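Local coordinates for protein chitinase (Chromobacterium violaceum, PDB 4TXG) that probably hydrolyses the glycosidic bonds of chitin, as a family 18 glycoside hydrolase that also carries a predicted chitin-binding module, at residues N150-I156 / Y633-P639; A175-W180 / L235-K240; G607-W611 / Y622-L628. Numbering follows the deposited sequence.

Interaction 1 (N150-I156 / Y633-P639); sequences NGSRRRI and YNTFSQP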
loop_
_atom_site.group_PDB
_atom_site.type_symbol
_atom_site.label_atom_id
_atom_site.label_comp_id
_atom_site.label_asym_id
_atom_site.label_seq_id
_atom_site.Cartn_x
_atom_site.Cartn_y
_atom_site.Cartn_z
ATOM N N ASN A 150 -6.508 -19.344 -9.934
ATOM C CA ASN A 150 -5.502 -19.790 -10.891
ATOM C C ASN A 150 -4.336 -20.574 -10.269
ATOM O O ASN A 150 -3.245 -20.650 -10.838
ATOM C CB ASN A 150 -4.993 -18.569 -11.673
ATOM C CG ASN A 150 -6.069 -17.970 -12.576
ATOM O OD1 ASN A 150 -6.729 -18.697 -13.311
ATOM N ND2 ASN A 150 -6.264 -16.650 -12.502
ATOM N N GLY A 151 -4.583 -21.196 -9.122
ATOM C CA GLY A 151 -3.584 -22.052 -8.502
ATOM C C GLY A 151 -2.358 -21.328 -7.975
ATOM O O GLY A 151 -1.310 -21.943 -7.793
ATOM N N SER A 152 -2.482 -20.028 -7.721
ATOM C CA SER A 152 -1.336 -19.256 -7.263
ATOM C C SER A 152 -1.117 -19.371 -5.752
ATOM O O SER A 152 -2.067 -19.430 -4.978
ATOM C CB SER A 152 -1.498 -17.782 -7.644
ATOM O OG SER A 152 -0.317 -17.060 -7.282
ATOM N N ARG A 153 0.150 -19.421 -5.356
ATOM C CA ARG A 153 0.577 -19.386 -3.959
ATOM C C ARG A 153 0.540 -17.970 -3.370
ATOM O O ARG A 153 0.492 -17.789 -2.154
ATOM C CB ARG A 153 1.996 -19.965 -3.863
ATOM C CG ARG A 153 2.672 -19.925 -2.486
ATOM C CD ARG A 153 3.995 -20.705 -2.502
ATOM N NE ARG A 153 4.944 -20.218 -3.511
ATOM C CZ ARG A 153 5.123 -20.762 -4.711
ATOM N NH1 ARG A 153 4.420 -21.826 -5.075
ATOM N NH2 ARG A 153 6.011 -20.242 -5.553
ATOM N N ARG A 154 0.584 -16.971 -4.249
ATOM C CA ARG A 154 0.660 -15.569 -3.838
ATOM C C ARG A 154 -0.429 -14.747 -4.491
ATOM O O ARG A 154 -0.821 -15.032 -5.621
ATOM C CB ARG A 154 2.013 -14.956 -4.223
ATOM C CG ARG A 154 3.218 -15.726 -3.733
ATOM C CD ARG A 154 3.444 -15.570 -2.229
ATOM N NE ARG A 154 4.438 -16.550 -1.788
ATOM C CZ ARG A 154 4.440 -17.130 -0.596
ATOM N NH1 ARG A 154 3.522 -16.790 0.319
ATOM N NH2 ARG A 154 5.359 -18.046 -0.322
ATOM N N ARG A 155 -0.888 -13.698 -3.815
ATOM C CA ARG A 155 -1.760 -12.751 -4.494
ATOM C C ARG A 155 -0.979 -12.087 -5.621
ATOM O O ARG A 155 0.216 -11.831 -5.493
ATOM C CB ARG A 155 -2.297 -11.699 -3.535
ATOM C CG ARG A 155 -3.122 -12.274 -2.402
ATOM C CD ARG A 155 -3.886 -11.181 -1.673
ATOM N NE ARG A 155 -4.522 -11.715 -0.476
ATOM C CZ ARG A 155 -3.910 -11.802 0.697
ATOM N NH1 ARG A 155 -2.658 -11.367 0.813
ATOM N NH2 ARG A 155 -4.551 -12.313 1.750
ATOM N N ILE A 156 -1.671 -11.845 -6.727
ATOM C CA ILE A 156 -1.138 -11.117 -7.862
ATOM C C ILE A 156 -2.219 -10.111 -8.210
ATOM O O ILE A 156 -3.239 -10.449 -8.817
ATOM C CB ILE A 156 -0.810 -12.041 -9.053
ATOM C CG1 ILE A 156 0.229 -13.083 -8.638
ATOM C CG2 ILE A 156 -0.319 -11.221 -10.253
ATOM C CD1 ILE A 156 0.481 -14.156 -9.707
ATOM N N TYR A 633 3.333 -14.809 -12.238
ATOM C CA TYR A 633 2.433 -15.951 -12.192
ATOM C C TYR A 633 3.164 -17.286 -12.340
ATOM O O TYR A 633 2.871 -18.248 -11.624
ATOM C CB TYR A 633 1.348 -15.842 -13.271
ATOM C CG TYR A 633 0.465 -17.058 -13.264
ATOM C CD1 TYR A 633 -0.428 -17.276 -12.222
ATOM C CD2 TYR A 633 0.563 -18.019 -14.263
ATOM C CE1 TYR A 633 -1.213 -18.407 -12.184
ATOM C CE2 TYR A 633 -0.217 -19.156 -14.233
ATOM C CZ TYR A 633 -1.107 -19.343 -13.195
ATOM O OH TYR A 633 -1.888 -20.476 -13.158
ATOM N N ASN A 634 4.102 -17.358 -13.278
ATOM C CA ASN A 634 4.838 -18.604 -13.492
ATOM C C ASN A 634 5.684 -18.966 -12.273
ATOM O O ASN A 634 5.866 -20.137 -11.954
ATOM C CB ASN A 634 5.720 -18.500 -14.738
ATOM C CG ASN A 634 4.912 -18.545 -16.027
ATOM O OD1 ASN A 634 3.855 -19.182 -16.087
ATOM N ND2 ASN A 634 5.402 -17.868 -17.063
ATOM N N THR A 635 6.190 -17.947 -11.594
ATOM C CA THR A 635 6.965 -18.152 -10.380
ATOM C C THR A 635 6.074 -18.620 -9.228
ATOM O O THR A 635 6.419 -19.558 -8.512
ATOM C CB THR A 635 7.693 -16.864 -9.981
ATOM O OG1 THR A 635 8.533 -16.442 -11.066
ATOM C CG2 THR A 635 8.537 -17.080 -8.731
ATOM N N PHE A 636 4.916 -17.984 -9.066
ATOM C CA PHE A 636 4.078 -18.231 -7.889
ATOM C C PHE A 636 3.055 -19.375 -8.033
ATOM O O PHE A 636 2.385 -19.719 -7.056
ATOM C CB PHE A 636 3.335 -16.940 -7.513
ATOM C CG PHE A 636 4.241 -15.810 -7.084
ATOM C CD1 PHE A 636 5.486 -16.067 -6.517
ATOM C CD2 PHE A 636 3.822 -14.485 -7.219
ATOM C CE1 PHE A 636 6.311 -15.028 -6.107
ATOM C CE2 PHE A 636 4.637 -13.437 -6.818
ATOM C CZ PHE A 636 5.893 -13.707 -6.254
ATOM N N SER A 637 2.924 -19.964 -9.224
ATOM C CA SER A 637 1.980 -21.071 -9.432
ATOM C C SER A 637 2.689 -22.424 -9.579
ATOM O O SER A 637 2.056 -23.466 -9.833
ATOM C CB SER A 637 1.108 -20.813 -10.665
ATOM O OG SER A 637 1.903 -20.784 -11.842
ATOM N N GLN A 638 4.009 -22.392 -9.423
ATOM C CA GLN A 638 4.844 -23.592 -9.441
ATOM C C GLN A 638 5.638 -23.643 -8.133
ATOM O O GLN A 638 5.729 -22.639 -7.445
ATOM C CB GLN A 638 5.776 -23.576 -10.658
ATOM C CG GLN A 638 5.043 -23.616 -12.004
ATOM C CD GLN A 638 4.238 -24.901 -12.211
ATOM O OE1 GLN A 638 4.544 -25.946 -11.634
ATOM N NE2 GLN A 638 3.199 -24.820 -13.037
ATOM N N PRO A 639 6.193 -24.813 -7.774
ATOM C CA PRO A 639 6.934 -24.878 -6.505
ATOM C C PRO A 639 8.040 -23.823 -6.398
ATOM O O PRO A 639 8.649 -23.471 -7.414
ATOM C CB PRO A 639 7.526 -26.285 -6.528
ATOM C CG PRO A 639 6.519 -27.079 -7.312
ATOM C CD PRO A 639 6.044 -26.141 -8.395
#
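The guanidinium of Arg153 reaches over the C-terminal end of the helix that closes with Phe636 and bonds mainly to Gln638 O, in the loop just after it. Its NH1 and NH2 lie 2.8 and 3.1 Å from Gln638 O, two hydrogen bonds to one acceptor, and NH2 makes a weak third bond to Thr635 O at 3.1 Å. The backbone of the same arginine adds a nearly linear bond, Arg153 N to Phe636 O at 2.8 Å. At the helix C-terminus the carbonyls of Thr635 and Phe636 lack the amides of a following turn, so a cationic side chain and a main-chain NH are apt partners. Further along, Tyr633 OH donates to Asn150 O at 2.7 Å, joining the ring to the turn at Asn150 and Gly151, where both residues have positive phi. Ser637 OG bonds to Tyr633 O at 2.7 Å, the carbonyl that Ser637 N also reaches weakly at 3.0 Å. The apolar part centres on Phe636: the aliphatic stem of Arg154 lies over its ring in a CH-pi contact, with CG 3.6 Å from the Phe636 ring centroid, while Ile156 CG1 meets the ring edge at Phe636 CD2, 4.1 Å away. Ile156 CD1 also packs on Tyr633 CB at 4.0 Å. The charged ends of Arg153 and Arg154 both form salt bridges with Asp593 of helix 582-594, which packs against Phe636; Val600 of strand 599-603 touches the same ring. Helix 627-636 is thereby set against the entrance to strand 155-161, which lies between strands 185-193 and 599-603 in the parallel barrel.

Interaction 2 (A175-W180 / L235-K240); sequences ASDIPW and LLTQYK. With CS (cesium ion), chain N; CS (cesium ion), chain E.
Trp180 lies with one face of its indole under Tyr239 in an offset stack: five-membered ring and phenol ring have centroids 4.7 Å apart, planes at 13°. Tyr239 CB sits over the indole six-membered ring, 3.5 Å from its centroid. Both side chains take m at chi1 with chi2 near 90°, and Trp180 NE1 donates to Ala175 O at 3.0 Å, curling 175-180 back on itself. Residues 175-177 have helical phi/psi; an inverse gamma turn centres on Pro179. Segment 235-240 is regular helix, nearest the loop where the CA atoms of Ala175 and Leu235 are 6.0 Å apart. Here a loop between strands 155-161 and 185-193 of a TIM barrel, the fold of family 18, packs against outer helix 231-242. Ala175 CB touches Leu235 CB at 3.7 Å and Leu236 CD2 at 3.9 Å; the latter also meets Trp180 CZ2 at 3.8 Å, at the indole edge. Lys240 CG lies 3.7 Å from Trp180 CZ3, its amine turning away to Asp307. Ser176 CB approaches Tyr239 OH at 3.3 Å, and that hydroxyl hydrogen-bonds to Gly220 O. One cesium ion binds Ser176 O and Ile178 O, each at 3.3 Å, and waters at 3.1 and 3.0 Å; another lies 3.0 Å from Gln238 OE1.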
loop_
_atom_site.group_PDB
_atom_site.type_symbol
_atom_site.label_atom_id
_atom_site.label_comp_id
_atom_site.label_asym_id
_atom_site.label_seq_id
_atom_site.Cartn_x
_atom_site.Cartn_y
_atom_site.Cartn_z
ATOM N N ALA A 175 -10.828 -4.058 -20.297
ATOM C CA ALA A 175 -10.920 -5.156 -19.336
ATOM C C ALA A 175 -10.667 -6.490 -20.041
ATOM O O ALA A 175 -10.217 -7.462 -19.433
ATOM C CB ALA A 175 -12.286 -5.147 -18.638
ATOM N N SER A 176 -10.922 -6.514 -21.344
ATOM C CA SER A 176 -10.675 -7.701 -22.149
ATOM C C SER A 176 -9.191 -7.943 -22.433
ATOM O O SER A 176 -8.827 -9.015 -22.904
ATOM C CB SER A 176 -11.447 -7.600 -23.471
ATOM O OG SER A 176 -11.175 -6.372 -24.122
ATOM N N ASP A 177 -8.337 -6.955 -22.144
ATOM C CA ASP A 177 -6.889 -7.079 -22.350
ATOM C C ASP A 177 -6.149 -7.596 -21.117
ATOM O O ASP A 177 -4.951 -7.903 -21.174
ATOM C CB ASP A 177 -6.294 -5.723 -22.755
ATOM C CG ASP A 177 -6.848 -5.221 -24.077
ATOM O OD1 ASP A 177 -6.926 -6.031 -25.018
ATOM O OD2 ASP A 177 -7.222 -4.031 -24.171
ATOM N N ILE A 178 -6.866 -7.665 -20.000
ATOM C CA ILE A 178 -6.315 -8.144 -18.739
ATOM C C ILE A 178 -5.928 -9.621 -18.833
ATOM O O ILE A 178 -6.666 -10.414 -19.426
ATOM C CB ILE A 178 -7.347 -7.943 -17.600
ATOM C CG1 ILE A 178 -7.586 -6.452 -17.334
ATOM C CG2 ILE A 178 -6.910 -8.647 -16.314
ATOM C CD1 ILE A 178 -8.712 -6.192 -16.330
ATOM N N PRO A 179 -4.764 -10.000 -18.276
ATOM C CA PRO A 179 -4.391 -11.419 -18.202
ATOM C C PRO A 179 -5.132 -12.145 -17.075
ATOM O O PRO A 179 -4.551 -12.478 -16.041
ATOM C CB PRO A 179 -2.884 -11.371 -17.928
ATOM C CG PRO A 179 -2.698 -10.091 -17.165
ATOM C CD PRO A 179 -3.678 -9.120 -17.795
ATOM N N TRP A 180 -6.421 -12.382 -17.284
ATOM C CA TRP A 180 -7.272 -12.978 -16.266
ATOM C C TRP A 180 -6.762 -14.313 -15.717
ATOM O O TRP A 180 -6.967 -14.618 -14.541
ATOM C CB TRP A 180 -8.679 -13.172 -16.829
ATOM C CG TRP A 180 -9.442 -11.889 -16.979
ATOM C CD1 TRP A 180 -9.435 -11.046 -18.055
ATOM C CD2 TRP A 180 -10.333 -11.310 -16.019
ATOM N NE1 TRP A 180 -10.273 -9.980 -17.823
ATOM C CE2 TRP A 180 -10.827 -10.113 -16.579
ATOM C CE3 TRP A 180 -10.758 -11.687 -14.745
ATOM C CZ2 TRP A 180 -11.725 -9.285 -15.899
ATOM C CZ3 TRP A 180 -11.663 -10.868 -14.077
ATOM C CH2 TRP A 180 -12.130 -9.680 -14.658
ATOM N N LEU A 235 -17.782 -5.599 -18.896
ATOM C CA LEU A 235 -16.739 -6.559 -19.245
ATOM C C LEU A 235 -16.171 -7.258 -17.999
ATOM O O LEU A 235 -15.936 -8.463 -18.028
ATOM C CB LEU A 235 -15.620 -5.866 -20.039
ATOM C CG LEU A 235 -16.049 -5.439 -21.453
ATOM C CD1 LEU A 235 -14.924 -4.748 -22.219
ATOM C CD2 LEU A 235 -16.546 -6.657 -22.234
ATOM N N LEU A 236 -15.971 -6.525 -16.905
ATOM C CA LEU A 236 -15.476 -7.165 -15.678
ATOM C C LEU A 236 -16.423 -8.276 -15.230
ATOM O O LEU A 236 -15.992 -9.387 -14.905
ATOM C CB LEU A 236 -15.296 -6.138 -14.548
ATOM C CG LEU A 236 -14.168 -5.118 -14.723
ATOM C CD1 LEU A 236 -14.195 -4.137 -13.548
ATOM C CD2 LEU A 236 -12.816 -5.798 -14.814
ATOM N N THR A 237 -17.719 -7.989 -15.248
ATOM C CA THR A 237 -18.710 -8.979 -14.825
ATOM C C THR A 237 -18.670 -10.211 -15.716
ATOM O O THR A 237 -18.721 -11.353 -15.239
ATOM C CB THR A 237 -20.118 -8.369 -14.827
ATOM O OG1 THR A 237 -20.154 -7.286 -13.887
ATOM C CG2 THR A 237 -21.165 -9.413 -14.424
ATOM N N GLN A 238 -18.561 -9.978 -17.019
ATOM C CA GLN A 238 -18.491 -11.083 -17.978
ATOM C C GLN A 238 -17.271 -11.983 -17.800
ATOM O O GLN A 238 -17.378 -13.210 -17.819
ATOM C CB GLN A 238 -18.484 -10.535 -19.392
ATOM C CG GLN A 238 -19.822 -10.062 -19.883
ATOM C CD GLN A 238 -19.752 -9.739 -21.348
ATOM O OE1 GLN A 238 -19.856 -10.630 -22.185
ATOM N NE2 GLN A 238 -19.530 -8.467 -21.670
ATOM N N TYR A 239 -16.100 -11.374 -17.665
ATOM C CA TYR A 239 -14.876 -12.165 -17.595
ATOM C C TYR A 239 -14.780 -12.920 -16.278
ATOM O O TYR A 239 -14.210 -14.007 -16.233
ATOM C CB TYR A 239 -13.642 -11.287 -17.819
ATOM C CG TYR A 239 -13.360 -11.090 -19.287
ATOM C CD1 TYR A 239 -13.995 -10.093 -20.005
ATOM C CD2 TYR A 239 -12.487 -11.933 -19.964
ATOM C CE1 TYR A 239 -13.761 -9.931 -21.365
ATOM C CE2 TYR A 239 -12.244 -11.778 -21.319
ATOM C CZ TYR A 239 -12.885 -10.776 -22.014
ATOM O OH TYR A 239 -12.647 -10.623 -23.367
ATOM N N LYS A 240 -15.355 -12.369 -15.214
ATOM C CA LYS A 240 -15.351 -13.078 -13.940
ATOM C C LYS A 240 -16.099 -14.405 -14.027
ATOM O O LYS A 240 -15.800 -15.328 -13.276
ATOM C CB LYS A 240 -15.943 -12.211 -12.826
ATOM C CG LYS A 240 -14.996 -11.119 -12.379
ATOM C CD LYS A 240 -15.094 -10.857 -10.891
ATOM C CE LYS A 240 -16.400 -10.230 -10.517
ATOM N NZ LYS A 240 -16.443 -9.945 -9.047
HETATM CS CS CS N . -6.945 -11.647 -22.460
HETATM CS CS CS E . -21.226 -10.918 -24.787
HETATM O O HOH W 1 -9.457 -11.521 -24.323
HETATM O O HOH W 2 -8.976 -13.531 -21.405
#

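Interaction 3 (G607-W611 / Y622-L628); sequences GDYDW and YFIGTTL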
loop_
_atom_site.group_PDB
_atom_site.type_symbol
_atom_site.label_atom_id
_atom_site.label_comp_id
_atom_site.label_asym_id
_atom_site.label_seq_id
_atom_site.Cartn_x
_atom_site.Cartn_y
_atom_site.Cartn_z
ATOM N N GLY A 607 0.874 -0.941 -18.322
ATOM C CA GLY A 607 2.302 -0.708 -18.468
ATOM C C GLY A 607 3.134 -1.950 -18.758
ATOM O O GLY A 607 4.304 -1.838 -19.130
ATOM N N ASP A 608 2.554 -3.133 -18.573
ATOM C CA ASP A 608 3.288 -4.384 -18.817
ATOM C C ASP A 608 3.496 -4.550 -20.325
ATOM O O ASP A 608 2.781 -3.934 -21.125
ATOM C CB ASP A 608 2.524 -5.572 -18.225
ATOM C CG ASP A 608 3.397 -6.809 -18.024
ATOM O OD1 ASP A 608 4.595 -6.792 -18.384
ATOM O OD2 ASP A 608 2.858 -7.808 -17.502
ATOM N N TYR A 609 4.463 -5.376 -20.717
ATOM C CA TYR A 609 4.937 -5.353 -22.097
ATOM C C TYR A 609 5.128 -6.726 -22.736
ATOM O O TYR A 609 5.247 -7.730 -22.044
ATOM C CB TYR A 609 6.260 -4.580 -22.166
ATOM C CG TYR A 609 7.399 -5.182 -21.354
ATOM C CD1 TYR A 609 8.215 -6.177 -21.896
ATOM C CD2 TYR A 609 7.673 -4.738 -20.065
ATOM C CE1 TYR A 609 9.260 -6.722 -21.173
ATOM C CE2 TYR A 609 8.731 -5.278 -19.335
ATOM C CZ TYR A 609 9.515 -6.269 -19.897
ATOM O OH TYR A 609 10.559 -6.817 -19.186
ATOM N N ASP A 610 5.141 -6.740 -24.069
ATOM C CA ASP A 610 5.568 -7.881 -24.876
ATOM C C ASP A 610 6.219 -7.376 -26.153
ATOM O O ASP A 610 5.944 -6.258 -26.603
ATOM C CB ASP A 610 4.392 -8.795 -25.248
ATOM C CG ASP A 610 4.091 -9.841 -24.193
ATOM O OD1 ASP A 610 5.032 -10.499 -23.697
ATOM O OD2 ASP A 610 2.898 -10.019 -23.880
ATOM N N TRP A 611 7.072 -8.201 -26.744
ATOM C CA TRP A 611 7.593 -7.911 -28.071
ATOM C C TRP A 611 6.532 -8.214 -29.116
ATOM O O TRP A 611 5.984 -9.319 -29.155
ATOM C CB TRP A 611 8.858 -8.722 -28.357
ATOM C CG TRP A 611 9.457 -8.434 -29.705
ATOM C CD1 TRP A 611 9.396 -9.224 -30.815
ATOM C CD2 TRP A 611 10.202 -7.268 -30.083
ATOM N NE1 TRP A 611 10.066 -8.628 -31.862
ATOM C CE2 TRP A 611 10.563 -7.426 -31.437
ATOM C CE3 TRP A 611 10.595 -6.107 -29.410
ATOM C CZ2 TRP A 611 11.301 -6.462 -32.131
ATOM C CZ3 TRP A 611 11.328 -5.156 -30.098
ATOM C CH2 TRP A 611 11.678 -5.341 -31.441
ATOM N N TYR A 622 8.334 -3.174 -28.786
ATOM C CA TYR A 622 7.576 -3.532 -27.596
ATOM C C TYR A 622 6.279 -2.739 -27.520
ATOM O O TYR A 622 6.195 -1.603 -27.976
ATOM C CB TYR A 622 8.386 -3.293 -26.322
ATOM C CG TYR A 622 9.521 -4.263 -26.109
ATOM C CD1 TYR A 622 9.305 -5.487 -25.488
ATOM C CD2 TYR A 622 10.814 -3.950 -26.521
ATOM C CE1 TYR A 622 10.344 -6.380 -25.281
ATOM C CE2 TYR A 622 11.868 -4.835 -26.309
ATOM C CZ TYR A 622 11.622 -6.047 -25.693
ATOM O OH TYR A 622 12.651 -6.936 -25.491
ATOM N N PHE A 623 5.267 -3.348 -26.925
ATOM C CA PHE A 623 3.989 -2.682 -26.756
ATOM C C PHE A 623 3.304 -3.371 -25.592
ATOM O O PHE A 623 3.929 -4.170 -24.884
ATOM C CB PHE A 623 3.157 -2.754 -28.044
ATOM C CG PHE A 623 2.002 -1.771 -28.095
ATOM C CD1 PHE A 623 2.227 -0.407 -27.972
ATOM C CD2 PHE A 623 0.703 -2.221 -28.273
ATOM C CE1 PHE A 623 1.172 0.497 -28.019
ATOM C CE2 PHE A 623 -0.356 -1.328 -28.330
ATOM C CZ PHE A 623 -0.119 0.032 -28.200
ATOM N N ILE A 624 2.029 -3.061 -25.404
ATOM C CA ILE A 624 1.244 -3.607 -24.311
ATOM C C ILE A 624 1.287 -5.134 -24.304
ATOM O O ILE A 624 1.070 -5.772 -25.339
ATOM C CB ILE A 624 -0.215 -3.132 -24.423
ATOM C CG1 ILE A 624 -0.293 -1.609 -24.271
ATOM C CG2 ILE A 624 -1.097 -3.857 -23.421
ATOM C CD1 ILE A 624 -1.690 -1.041 -24.557
ATOM N N GLY A 625 1.588 -5.718 -23.147
ATOM C CA GLY A 625 1.686 -7.161 -23.054
ATOM C C GLY A 625 1.656 -7.650 -21.627
ATOM O O GLY A 625 1.168 -6.955 -20.738
ATOM N N THR A 626 2.175 -8.854 -21.405
ATOM C CA THR A 626 2.048 -9.479 -20.091
ATOM C C THR A 626 3.329 -10.132 -19.572
ATOM O O THR A 626 3.258 -11.042 -18.752
ATOM C CB THR A 626 0.943 -10.565 -20.093
ATOM O OG1 THR A 626 1.294 -11.602 -21.020
ATOM C CG2 THR A 626 -0.413 -9.970 -20.475
ATOM N N THR A 627 4.491 -9.677 -20.028
ATOM C CA THR A 627 5.752 -10.319 -19.626
ATOM C C THR A 627 5.977 -10.346 -18.107
ATOM O O THR A 627 6.285 -11.397 -17.535
ATOM C CB THR A 627 6.952 -9.639 -20.303
ATOM O OG1 THR A 627 6.895 -9.903 -21.707
ATOM C CG2 THR A 627 8.274 -10.183 -19.753
ATOM N N LEU A 628 5.813 -9.209 -17.443
ATOM C CA LEU A 628 6.109 -9.161 -16.011
ATOM C C LEU A 628 5.069 -9.921 -15.172
ATOM O O LEU A 628 5.417 -10.653 -14.243
ATOM C CB LEU A 628 6.219 -7.711 -15.532
ATOM C CG LEU A 628 7.297 -6.882 -16.231
ATOM C CD1 LEU A 628 7.386 -5.495 -15.601
ATOM C CD2 LEU A 628 8.662 -7.579 -16.203
HETATM O O HOH W 3 4.046 -12.524 -22.151
HETATM O O HOH W 4 0.473 -11.288 -24.001
#
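Three aromatic side chains, Tyr609, Trp611 and Tyr622, cluster across the two strands. Trp611 turns the edge of its six-membered ring to the face of Tyr622, a T-shaped pair with centroids 5.0 Å apart, and Tyr609 CD1 touches Tyr622 CD1 at 3.8 Å. The Tyr609 ring also meets the start of the helix: CE2 lies 3.8 Å from Leu628 CG, and Thr627 CB sits over the Tyr609 ring in a CH-pi contact. The Tyr609 hydroxyl bonds to Glu582. Beneath the rings, Asp610 and Phe623 form an antiparallel hydrogen-bonded pair, with Asp610 N to Phe623 O and Phe623 N to Asp610 O both 3.0 Å. Gly625 N continues the ladder to Asp608 O at 2.9 Å; a CB on Gly625 would clash with Asp610 CB. At the polar edge, two aspartates take up backbone amides of the turn into the helix: Leu628 N donates to Asp608 OD1 at 2.9 Å, and Thr626 N to Asp610 OD2 at 2.8 Å. Thr627 N bonds to Tyr609 O at 2.9 Å, and two waters bridge the Asp610 carboxylate to Thr626 OG1. The whole is a twisted beta hairpin, leading through Gly625 and Thr626 into helix 627-636 beside the TIM barrel.

In the fold
The contact centres are 17 to 19 Å apart. Interaction 1 spans the longest stretch of chain, pairing the lead-in to the first barrel strand, 155-161, with the end of helix 627-636; both other contacts fall within that span, with interaction 2 closing before interaction 3 opens. Interactions 1 and 3 share helix 627-636, using its C-terminal and N-terminal ends. The loop of interaction 2 touches both: Asn150 ND2 lies 3.0 Å from Trp180 O, a probable hydrogen bond, and Pro179 CB packs on Thr626 CG2 at 3.8 Å. Interaction 1 alone sits beside the closure of the catalytic barrel, where its first and last strands, 155-161 and 599-603, pair.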